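Local coordinates for ribonuclease S-F11 (Nicotiana alata, PDB 1IOO), which cleaves RNA as a secreted, monomeric T2-family ribonuclease and is associated with gametophytic self-incompatibility, by which the plant rejects its own pollen, at residues 115-120 with 142-147; 149-154 with 164-169; 9-14 with 25-30. All coordinates share one frame; numbering follows the deposited sequence.

Interaction 1: residues 115-120 with 142-147. With NAG (2-acetamido-2-deoxy-beta-D-glucopyranose), chain C; NAG (2-acetamido-2-deoxy-beta-D-glucopyranose), chain B.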
loop_
_atom_site.group_PDB
_atom_site.type_symbol
_atom_site.label_atom_id
_atom_site.label_comp_id
_atom_site.label_asym_id
_atom_site.label_seq_id
_atom_site.Cartn_x
_atom_site.Cartn_y
_atom_site.Cartn_z
ATOM N N PHE A 115 -7.305 -4.330 8.243
ATOM C CA PHE A 115 -7.659 -2.938 8.395
ATOM C C PHE A 115 -8.844 -2.508 7.554
ATOM O O PHE A 115 -9.188 -3.104 6.532
ATOM C CB PHE A 115 -6.484 -2.026 8.009
ATOM C CG PHE A 115 -5.199 -2.358 8.701
ATOM C CD1 PHE A 115 -4.207 -3.089 8.051
ATOM C CD2 PHE A 115 -4.989 -1.965 10.015
ATOM C CE1 PHE A 115 -3.016 -3.425 8.709
ATOM C CE2 PHE A 115 -3.812 -2.292 10.684
ATOM C CZ PHE A 115 -2.823 -3.022 10.034
ATOM N N ASP A 116 -9.475 -1.456 8.055
ATOM C CA ASP A 116 -10.514 -0.727 7.375
ATOM C C ASP A 116 -10.248 0.736 7.646
ATOM O O ASP A 116 -10.930 1.374 8.444
ATOM C CB ASP A 116 -11.915 -1.108 7.868
ATOM C CG ASP A 116 -13.015 -0.508 7.004
ATOM O OD1 ASP A 116 -12.718 0.406 6.197
ATOM O OD2 ASP A 116 -14.183 -0.941 7.133
ATOM N N LEU A 117 -9.165 1.223 7.046
ATOM C CA LEU A 117 -8.689 2.579 7.275
ATOM C C LEU A 117 -9.725 3.623 6.926
ATOM O O LEU A 117 -9.785 4.670 7.566
ATOM C CB LEU A 117 -7.385 2.825 6.511
ATOM C CG LEU A 117 -6.230 1.864 6.824
ATOM C CD1 LEU A 117 -4.968 2.369 6.141
ATOM C CD2 LEU A 117 -6.001 1.757 8.332
ATOM N N LEU A 118 -10.532 3.362 5.906
ATOM C CA LEU A 118 -11.563 4.313 5.542
ATOM C C LEU A 118 -12.533 4.517 6.706
ATOM O O LEU A 118 -12.912 5.644 7.024
ATOM C CB LEU A 118 -12.319 3.834 4.298
ATOM C CG LEU A 118 -13.326 4.846 3.753
ATOM C CD1 LEU A 118 -12.621 6.147 3.393
ATOM C CD2 LEU A 118 -14.011 4.262 2.530
ATOM N N ARG A 119 -12.917 3.416 7.346
ATOM C CA ARG A 119 -13.821 3.472 8.488
ATOM C C ARG A 119 -13.121 4.089 9.708
ATOM O O ARG A 119 -13.710 4.886 10.439
ATOM C CB ARG A 119 -14.331 2.061 8.809
ATOM C CG ARG A 119 -15.216 1.955 10.050
ATOM C CD ARG A 119 -16.466 2.816 9.959
ATOM N NE ARG A 119 -17.342 2.579 11.107
ATOM C CZ ARG A 119 -18.331 3.386 11.480
ATOM N NH1 ARG A 119 -18.584 4.495 10.799
ATOM N NH2 ARG A 119 -19.066 3.085 12.546
ATOM N N THR A 120 -11.861 3.721 9.918
ATOM C CA THR A 120 -11.092 4.276 11.028
ATOM C C THR A 120 -10.979 5.791 10.899
ATOM O O THR A 120 -11.149 6.527 11.871
ATOM C CB THR A 120 -9.690 3.646 11.098
ATOM O OG1 THR A 120 -9.824 2.249 11.388
ATOM C CG2 THR A 120 -8.856 4.314 12.188
ATOM N N LYS A 142 -2.695 5.559 13.574
ATOM C CA LYS A 142 -1.908 4.906 14.615
ATOM C C LYS A 142 -2.783 4.141 15.603
ATOM O O LYS A 142 -2.298 3.252 16.305
ATOM C CB LYS A 142 -1.027 5.913 15.357
ATOM C CG LYS A 142 0.049 5.235 16.201
ATOM C CD LYS A 142 1.034 6.239 16.766
ATOM C CE LYS A 142 2.114 5.538 17.583
ATOM N NZ LYS A 142 3.088 6.536 18.097
ATOM N N THR A 143 -4.068 4.470 15.667
ATOM C CA THR A 143 -4.952 3.751 16.582
ATOM C C THR A 143 -5.078 2.286 16.189
ATOM O O THR A 143 -5.420 1.442 17.021
ATOM C CB THR A 143 -6.375 4.359 16.671
ATOM O OG1 THR A 143 -7.032 4.285 15.399
ATOM C CG2 THR A 143 -6.303 5.798 17.147
ATOM N N VAL A 144 -4.795 1.979 14.924
ATOM C CA VAL A 144 -4.876 0.601 14.454
ATOM C C VAL A 144 -3.501 0.055 14.068
ATOM O O VAL A 144 -3.274 -1.157 14.118
ATOM C CB VAL A 144 -5.856 0.447 13.261
ATOM C CG1 VAL A 144 -7.275 0.768 13.711
ATOM C CG2 VAL A 144 -5.443 1.344 12.112
ATOM N N SER A 145 -2.581 0.934 13.682
ATOM C CA SER A 145 -1.236 0.479 13.335
ATOM C C SER A 145 -0.405 0.235 14.595
ATOM O O SER A 145 0.589 -0.494 14.558
ATOM C CB SER A 145 -0.527 1.483 12.410
ATOM O OG SER A 145 -0.257 2.713 13.055
ATOM N N GLN A 146 -0.842 0.824 15.709
ATOM C CA GLN A 146 -0.163 0.694 17.011
ATOM C C GLN A 146 1.164 1.426 17.000
ATOM O O GLN A 146 1.412 2.311 17.824
ATOM C CB GLN A 146 0.034 -0.782 17.377
ATOM C CG GLN A 146 -1.273 -1.481 17.716
ATOM C CD GLN A 146 -1.096 -2.915 18.180
ATOM O OE1 GLN A 146 -0.042 -3.300 18.692
ATOM N NE2 GLN A 146 -2.148 -3.712 18.025
ATOM N N GLU A 147 2.037 1.028 16.085
ATOM C CA GLU A 147 3.288 1.721 15.906
ATOM C C GLU A 147 3.111 2.792 14.839
ATOM O O GLU A 147 2.094 2.810 14.143
ATOM C CB GLU A 147 4.402 0.737 15.532
ATOM C CG GLU A 147 4.644 -0.346 16.600
ATOM C CD GLU A 147 5.002 0.215 17.979
ATOM O OE1 GLU A 147 4.495 -0.332 18.985
ATOM O OE2 GLU A 147 5.795 1.183 18.064
HETATM C C1 NAG C . -13.022 -6.078 5.542
HETATM C C2 NAG C . -13.118 -6.587 6.976
HETATM C C3 NAG C . -13.194 -8.120 6.996
HETATM C C4 NAG C . -14.323 -8.626 6.071
HETATM C C5 NAG C . -14.172 -7.997 4.680
HETATM C C6 NAG C . -15.313 -8.349 3.743
HETATM C C7 NAG C . -12.130 -5.226 8.699
HETATM C C8 NAG C . -10.873 -4.695 9.365
HETATM N N2 NAG C . -11.973 -6.130 7.737
HETATM O O3 NAG C . -13.434 -8.547 8.329
HETATM O O4 NAG C . -14.270 -10.067 5.944
HETATM O O5 NAG C . -14.142 -6.557 4.781
HETATM O O6 NAG C . -16.544 -7.815 4.210
HETATM O O7 NAG C . -13.232 -4.811 9.056
HETATM C C1 NAG B . -12.779 -1.662 2.642
HETATM C C2 NAG B . -14.164 -2.281 2.900
HETATM C C3 NAG B . -14.194 -2.999 4.246
HETATM C C4 NAG B . -13.073 -4.029 4.285
HETATM C C5 NAG B . -11.740 -3.314 4.060
HETATM C C6 NAG B . -10.570 -4.276 4.059
HETATM C C7 NAG B . -16.395 -1.521 2.391
HETATM C C8 NAG B . -17.496 -0.523 2.707
HETATM N N2 NAG B . -15.183 -1.251 2.868
HETATM O O3 NAG B . -15.448 -3.647 4.408
HETATM O O4 NAG B . -13.071 -4.691 5.560
HETATM O O5 NAG B . -11.750 -2.659 2.772
HETATM O O6 NAG B . -10.636 -5.154 2.945
HETATM O O7 NAG B . -16.648 -2.526 1.720
#

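Interaction 2: residues 149-154 with 164-169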
loop_
_atom_site.group_PDB
_atom_site.type_symbol
_atom_site.label_atom_id
_atom_site.label_comp_id
_atom_site.label_asym_id
_atom_site.label_seq_id
_atom_site.Cartn_x
_atom_site.Cartn_y
_atom_site.Cartn_z
ATOM N N PRO A 149 2.702 4.820 11.678
ATOM C CA PRO A 149 2.412 4.469 10.291
ATOM C C PRO A 149 3.132 5.506 9.440
ATOM O O PRO A 149 3.686 6.462 9.980
ATOM C CB PRO A 149 0.907 4.647 10.206
ATOM C CG PRO A 149 0.697 5.887 11.069
ATOM C CD PRO A 149 1.591 5.596 12.270
ATOM N N ASP A 150 3.162 5.314 8.127
ATOM C CA ASP A 150 3.758 6.320 7.264
ATOM C C ASP A 150 2.706 6.915 6.353
ATOM O O ASP A 150 2.175 6.238 5.475
ATOM C CB ASP A 150 4.920 5.765 6.428
ATOM C CG ASP A 150 5.695 6.870 5.700
ATOM O OD1 ASP A 150 5.822 7.980 6.262
ATOM O OD2 ASP A 150 6.193 6.632 4.577
ATOM N N ILE A 151 2.360 8.172 6.610
ATOM C CA ILE A 151 1.387 8.876 5.789
ATOM C C ILE A 151 2.093 9.516 4.600
ATOM O O ILE A 151 2.930 10.398 4.774
ATOM C CB ILE A 151 0.671 9.963 6.611
ATOM C CG1 ILE A 151 0.127 9.363 7.917
ATOM C CG2 ILE A 151 -0.445 10.588 5.790
ATOM C CD1 ILE A 151 -0.735 8.131 7.726
ATOM N N LYS A 152 1.774 9.048 3.399
ATOM C CA LYS A 152 2.440 9.533 2.195
ATOM C C LYS A 152 1.552 10.472 1.398
ATOM O O LYS A 152 0.397 10.165 1.117
ATOM C CB LYS A 152 2.862 8.335 1.339
ATOM C CG LYS A 152 3.709 7.325 2.109
ATOM C CD LYS A 152 4.061 6.124 1.257
ATOM C CE LYS A 152 4.854 5.099 2.052
ATOM N NZ LYS A 152 5.258 3.962 1.184
ATOM N N CYS A 153 2.104 11.619 1.021
ATOM C CA CYS A 153 1.341 12.588 0.262
ATOM C C CYS A 153 1.892 12.776 -1.128
ATOM O O CYS A 153 3.047 12.462 -1.419
ATOM C CB CYS A 153 1.344 13.955 0.942
ATOM S SG CYS A 153 0.411 14.037 2.494
ATOM N N ALA A 154 1.024 13.277 -1.994
ATOM C CA ALA A 154 1.382 13.626 -3.344
ATOM C C ALA A 154 0.836 15.001 -3.647
ATOM O O ALA A 154 -0.158 15.418 -3.053
ATOM C CB ALA A 154 0.819 12.611 -4.328
ATOM N N TYR A 164 -2.087 10.138 -0.477
ATOM C CA TYR A 164 -1.834 9.292 -1.636
ATOM C C TYR A 164 -1.748 7.818 -1.251
ATOM O O TYR A 164 -2.386 6.962 -1.872
ATOM C CB TYR A 164 -0.525 9.761 -2.269
ATOM C CG TYR A 164 -0.161 9.102 -3.566
ATOM C CD1 TYR A 164 -0.891 9.354 -4.725
ATOM C CD2 TYR A 164 0.951 8.269 -3.650
ATOM C CE1 TYR A 164 -0.518 8.799 -5.945
ATOM C CE2 TYR A 164 1.333 7.703 -4.863
ATOM C CZ TYR A 164 0.598 7.975 -6.006
ATOM O OH TYR A 164 0.987 7.442 -7.214
ATOM N N GLU A 165 -0.948 7.526 -0.231
ATOM C CA GLU A 165 -0.775 6.158 0.247
ATOM C C GLU A 165 -0.539 6.140 1.747
ATOM O O GLU A 165 -0.101 7.129 2.330
ATOM C CB GLU A 165 0.446 5.495 -0.407
ATOM C CG GLU A 165 0.449 5.431 -1.915
ATOM C CD GLU A 165 1.781 4.928 -2.462
ATOM O OE1 GLU A 165 2.834 5.265 -1.878
ATOM O OE2 GLU A 165 1.777 4.212 -3.483
ATOM N N ILE A 166 -0.849 5.009 2.368
ATOM C CA ILE A 166 -0.592 4.825 3.781
ATOM C C ILE A 166 0.213 3.565 3.995
ATOM O O ILE A 166 -0.150 2.500 3.502
ATOM C CB ILE A 166 -1.889 4.713 4.603
ATOM C CG1 ILE A 166 -2.659 6.028 4.522
ATOM C CG2 ILE A 166 -1.557 4.388 6.063
ATOM C CD1 ILE A 166 -4.015 5.977 5.199
ATOM N N GLY A 167 1.325 3.694 4.708
ATOM C CA GLY A 167 2.145 2.534 4.979
ATOM C C GLY A 167 2.021 2.105 6.425
ATOM O O GLY A 167 1.974 2.928 7.342
ATOM N N ILE A 168 1.908 0.795 6.611
ATOM C CA ILE A 168 1.849 0.183 7.931
ATOM C C ILE A 168 2.909 -0.903 8.003
ATOM O O ILE A 168 2.957 -1.782 7.143
ATOM C CB ILE A 168 0.432 -0.385 8.214
ATOM C CG1 ILE A 168 -0.582 0.767 8.208
ATOM C CG2 ILE A 168 0.402 -1.098 9.558
ATOM C CD1 ILE A 168 -2.032 0.344 8.403
ATOM N N CYS A 169 3.768 -0.832 9.014
ATOM C CA CYS A 169 4.901 -1.744 9.107
ATOM C C CYS A 169 4.699 -2.856 10.121
ATOM O O CYS A 169 4.009 -2.702 11.127
ATOM C CB CYS A 169 6.171 -0.928 9.389
ATOM S SG CYS A 169 6.435 0.201 7.982
#

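Interaction 3: residues 9-14 with 25-30. With NAG (2-acetamido-2-deoxy-beta-D-glucopyranose), chain B.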
loop_
_atom_site.group_PDB
_atom_site.type_symbol
_atom_site.label_atom_id
_atom_site.label_comp_id
_atom_site.label_asym_id
_atom_site.label_seq_id
_atom_site.Cartn_x
_atom_site.Cartn_y
_atom_site.Cartn_z
ATOM N N LEU A 9 -0.740 0.816 1.267
ATOM C CA LEU A 9 -2.113 0.885 0.791
ATOM C C LEU A 9 -2.354 2.168 0.012
ATOM O O LEU A 9 -2.059 3.266 0.485
ATOM C CB LEU A 9 -3.094 0.810 1.964
ATOM C CG LEU A 9 -3.024 -0.476 2.798
ATOM C CD1 LEU A 9 -3.959 -0.355 3.995
ATOM C CD2 LEU A 9 -3.398 -1.687 1.954
ATOM N N THR A 10 -2.898 2.008 -1.185
ATOM C CA THR A 10 -3.190 3.122 -2.069
ATOM C C THR A 10 -4.618 3.623 -1.892
ATOM O O THR A 10 -5.539 2.839 -1.672
ATOM C CB THR A 10 -3.113 2.685 -3.551
ATOM O OG1 THR A 10 -1.772 2.324 -3.891
ATOM C CG2 THR A 10 -3.614 3.795 -4.466
ATOM N N TRP A 11 -4.781 4.939 -1.932
ATOM C CA TRP A 11 -6.107 5.522 -1.987
ATOM C C TRP A 11 -6.419 5.750 -3.464
ATOM O O TRP A 11 -5.884 6.669 -4.076
ATOM C CB TRP A 11 -6.157 6.842 -1.205
ATOM C CG TRP A 11 -7.516 7.505 -1.227
ATOM C CD1 TRP A 11 -7.795 8.780 -1.625
ATOM C CD2 TRP A 11 -8.774 6.914 -0.860
ATOM N NE1 TRP A 11 -9.143 9.022 -1.534
ATOM C CE2 TRP A 11 -9.769 7.895 -1.070
ATOM C CE3 TRP A 11 -9.155 5.653 -0.376
ATOM C CZ2 TRP A 11 -11.124 7.655 -0.815
ATOM C CZ3 TRP A 11 -10.506 5.410 -0.123
ATOM C CH2 TRP A 11 -11.473 6.411 -0.346
ATOM N N PRO A 12 -7.223 4.860 -4.077
ATOM C CA PRO A 12 -7.586 4.914 -5.498
ATOM C C PRO A 12 -7.922 6.266 -6.097
ATOM O O PRO A 12 -7.409 6.616 -7.163
ATOM C CB PRO A 12 -8.722 3.906 -5.603
ATOM C CG PRO A 12 -8.297 2.871 -4.603
ATOM C CD PRO A 12 -7.927 3.745 -3.422
ATOM N N ALA A 13 -8.783 7.027 -5.434
ATOM C CA ALA A 13 -9.159 8.332 -5.956
ATOM C C ALA A 13 -7.929 9.199 -6.199
ATOM O O ALA A 13 -7.845 9.905 -7.204
ATOM C CB ALA A 13 -10.120 9.017 -5.006
ATOM N N SER A 14 -6.972 9.146 -5.279
ATOM C CA SER A 14 -5.753 9.925 -5.427
ATOM C C SER A 14 -4.846 9.323 -6.500
ATOM O O SER A 14 -4.304 10.038 -7.342
ATOM C CB SER A 14 -5.004 9.999 -4.095
ATOM O OG SER A 14 -3.867 10.838 -4.196
ATOM N N ALA A 25 -11.660 3.581 -10.183
ATOM C CA ALA A 25 -11.070 3.649 -8.848
ATOM C C ALA A 25 -12.042 3.172 -7.775
ATOM O O ALA A 25 -13.123 3.735 -7.617
ATOM C CB ALA A 25 -10.624 5.071 -8.542
ATOM N N PRO A 26 -11.681 2.107 -7.035
ATOM C CA PRO A 26 -12.579 1.624 -5.980
ATOM C C PRO A 26 -12.675 2.680 -4.885
ATOM O O PRO A 26 -11.741 3.454 -4.690
ATOM C CB PRO A 26 -11.871 0.372 -5.470
ATOM C CG PRO A 26 -11.130 -0.114 -6.672
ATOM C CD PRO A 26 -10.571 1.160 -7.250
ATOM N N ASN A 27 -13.800 2.713 -4.176
ATOM C CA ASN A 27 -13.981 3.675 -3.085
ATOM C C ASN A 27 -13.463 3.103 -1.773
ATOM O O ASN A 27 -14.089 3.240 -0.722
ATOM C CB ASN A 27 -15.455 4.066 -2.924
ATOM C CG ASN A 27 -15.670 5.055 -1.787
ATOM O OD1 ASN A 27 -15.049 6.117 -1.749
ATOM N ND2 ASN A 27 -16.546 4.706 -0.852
ATOM N N ASN A 28 -12.306 2.462 -1.845
ATOM C CA ASN A 28 -11.684 1.862 -0.681
ATOM C C ASN A 28 -10.204 1.698 -0.926
ATOM O O ASN A 28 -9.768 1.666 -2.077
ATOM C CB ASN A 28 -12.321 0.499 -0.422
ATOM C CG ASN A 28 -12.217 0.057 1.027
ATOM O OD1 ASN A 28 -11.670 0.758 1.879
ATOM N ND2 ASN A 28 -12.766 -1.125 1.295
ATOM N N PHE A 29 -9.422 1.609 0.142
ATOM C CA PHE A 29 -7.993 1.434 -0.019
ATOM C C PHE A 29 -7.688 0.101 -0.667
ATOM O O PHE A 29 -8.389 -0.887 -0.445
ATOM C CB PHE A 29 -7.258 1.515 1.324
ATOM C CG PHE A 29 -7.244 2.887 1.923
ATOM C CD1 PHE A 29 -8.315 3.335 2.684
ATOM C CD2 PHE A 29 -6.169 3.746 1.701
ATOM C CE1 PHE A 29 -8.325 4.617 3.216
ATOM C CE2 PHE A 29 -6.168 5.037 2.226
ATOM C CZ PHE A 29 -7.249 5.474 2.986
ATOM N N THR A 30 -6.665 0.092 -1.510
ATOM C CA THR A 30 -6.221 -1.127 -2.161
ATOM C C THR A 30 -4.736 -1.315 -1.926
ATOM O O THR A 30 -4.048 -0.379 -1.522
ATOM C CB THR A 30 -6.480 -1.102 -3.677
ATOM O OG1 THR A 30 -5.796 0.011 -4.255
ATOM C CG2 THR A 30 -7.971 -0.999 -3.963
HETATM C C1 NAG B . -12.779 -1.662 2.642
HETATM C C2 NAG B . -14.164 -2.281 2.900
HETATM C C3 NAG B . -14.194 -2.999 4.246
HETATM C C4 NAG B . -13.073 -4.029 4.285
HETATM C C5 NAG B . -11.740 -3.314 4.060
HETATM C C6 NAG B . -10.570 -4.276 4.059
HETATM C C7 NAG B . -16.395 -1.521 2.391
HETATM C C8 NAG B . -17.496 -0.523 2.707
HETATM N N2 NAG B . -15.183 -1.251 2.868
HETATM O O3 NAG B . -15.448 -3.647 4.408
HETATM O O4 NAG B . -13.071 -4.691 5.560
HETATM O O5 NAG B . -11.750 -2.659 2.772
HETATM O O6 NAG B . -10.636 -5.154 2.945
HETATM O O7 NAG B . -16.648 -2.526 1.720
HETATM O O HOH W 1 -10.788 5.896 -3.608
#

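Interaction 1: residues 115-120 with 142-147
Phe115 and Val144 mark the closest backbone approach, their CA atoms 7.5 Å apart, a spacing at which the contact is made mostly by side chains. The 115-120 segment runs from an extended lead-in into the first turn of helix 117-123, while 142-145 closes helix 134-145, and Gln146, with positive phi, is the first residue to leave it. Val144 is central to this small interface, and its two methyls divide the work. Val144 CG2 meets Phe115 CD2 at 3.9 Å and also touches Leu117 CD2; Val144 CG1 turns to Thr120, 3.8 Å from OG1. The Val144 carbonyl O lies in the plane of the Phe115 ring at its edge, 3.7 Å from CE2. Thr120 CG2 also packs against Thr143 OG1, which is hydrogen-bonded back to Ala140 O.

Asp116 takes no part in the packing against 142-147 and instead caps its own helix. With CG anti to the backbone N (chi1 -171°), OD1 accepts from Arg119 N at 3.2 Å, met from above the carboxylate plane, and OD2 rests 3.5 Å from C3 of the chain B sugar. An alanine here would probably leave Arg119 N without its capping acceptor, fraying the first turn and opening a gap beside the glycan. Beneath the helix ends lies strand 162-170, where Ile168 receives Phe115 and Ser145, and Ile166 receives Leu117; Met177 of strand 177-178 also touches Phe115.

Interaction 2: residues 149-154 with 164-169
The Tyr164 ring and Ala154 meet at the end of the two strands, where the methyl CB of Ala154 sits 3.7 Å from ring atom CD1 and equally close to CG. That CG stands anti to its backbone N (chi1 -174°), which places the root of the ring beside Ala154; the far end reaches Asn19 through the OH. The second flat group, the Glu165 carboxylate, has OE1 3.5 Å from Lys152 CD, against the methylene part of an extended lysine chain. Its ammonium lies 4.1 Å from that oxygen, Lys152 NZ to Glu165 OE1, beyond a salt bridge though probably still attracted, and NZ bonds instead to Gln6. On the face of Ile151 and Ile166 the two isoleucines lie side by side, CD1 to CG2.

Paired bonds join Asp150 and Gly167, with Asp150 N to Gly167 O at 2.8 Å. At the next hydrogen-bonded pair, Lys152 O takes two donors, Tyr164 N at 3.0 Å and Glu165 N at 3.3 Å. Two residues thus face one, which is a classic beta bulge in the antiparallel hairpin 150-154/162-170. The hairpin belongs to the central sheet of the RNase T2 fold, and Glu165 brings its side chain close to that of the active-site residue His32.

Interaction 3: residues 9-14 with 25-30
Ala25 starts the loop by setting its CB 3.7 Å from Pro12 CB, so that a methyl rests on the first turn of helix 12-18. Pro26 carries this on with its ring carbon CD against the same Pro12 atom. Its carbonyl O also receives water 1 at 2.8 Å, and this water in turn accepts from Ala13 N at 2.9 Å, giving a solvent bridge from the loop to a backbone N-H of the helix's first turn. The water stands above the Trp11 ring near its rim. Asn27 lies alongside the indole, OD1 next to CH2 with the amide and ring planes 64° apart; that oxygen is hydrogen-bonded to Arg196, and the indole NE1 to Arg195.

Asn28 points its CB away from 9-14, while its carbonyl O comes 3.1 Å from Pro12 CD. The side chain carries the glycan, ND2 bonded to C1 of the chain B sugar at 1.5 Å, and Asn28-Phe29-Thr30 is the Asn-X-Thr sequon of N-glycosylation. The remaining amide oxygen, OD1, accepts from Phe29 N, the donor lying above the carbonyl plane, which would help hold the glycosylated amide in place.

Phe29 offers one ring face to Trp11, whose CE3 stands 3.7 Å above the ring plane, over its centre; the two ring planes are oblique, at 44°. Phe29 CD2 reaches back to Leu9 CB. Thr30 enters strand 30-37 as an antiparallel hydrogen-bonded pair with Thr10, the bond from Thr10 N to Thr30 O measuring 2.7 Å and the return bond from Thr30 N to Thr10 O 3.0 Å. Its CG2 and OG1 both settle against Pro12 CG.

How the interactions relate
Interaction 2 is the buried one, a hairpin held mainly by backbone bonds within the sheet, whereas interactions 1 and 3 are only partly buried and both border the glycan. Interactions 2 and 3 share that sheet directly: Ile166 N lies 2.8 Å from Leu9 O, as neighbouring strands 162-170 and 4-10 pair. Interaction 1 is different in kind, two helix ends meeting through methyls and a ring edge. It covers the sheet from outside, with Leu117 CD1 3.8 Å from Ile166 CD1 and also reaching Leu9. Interaction 3 mixes the two chemistries, a short strand bridge at one end and prolines, aromatics and a water at the other.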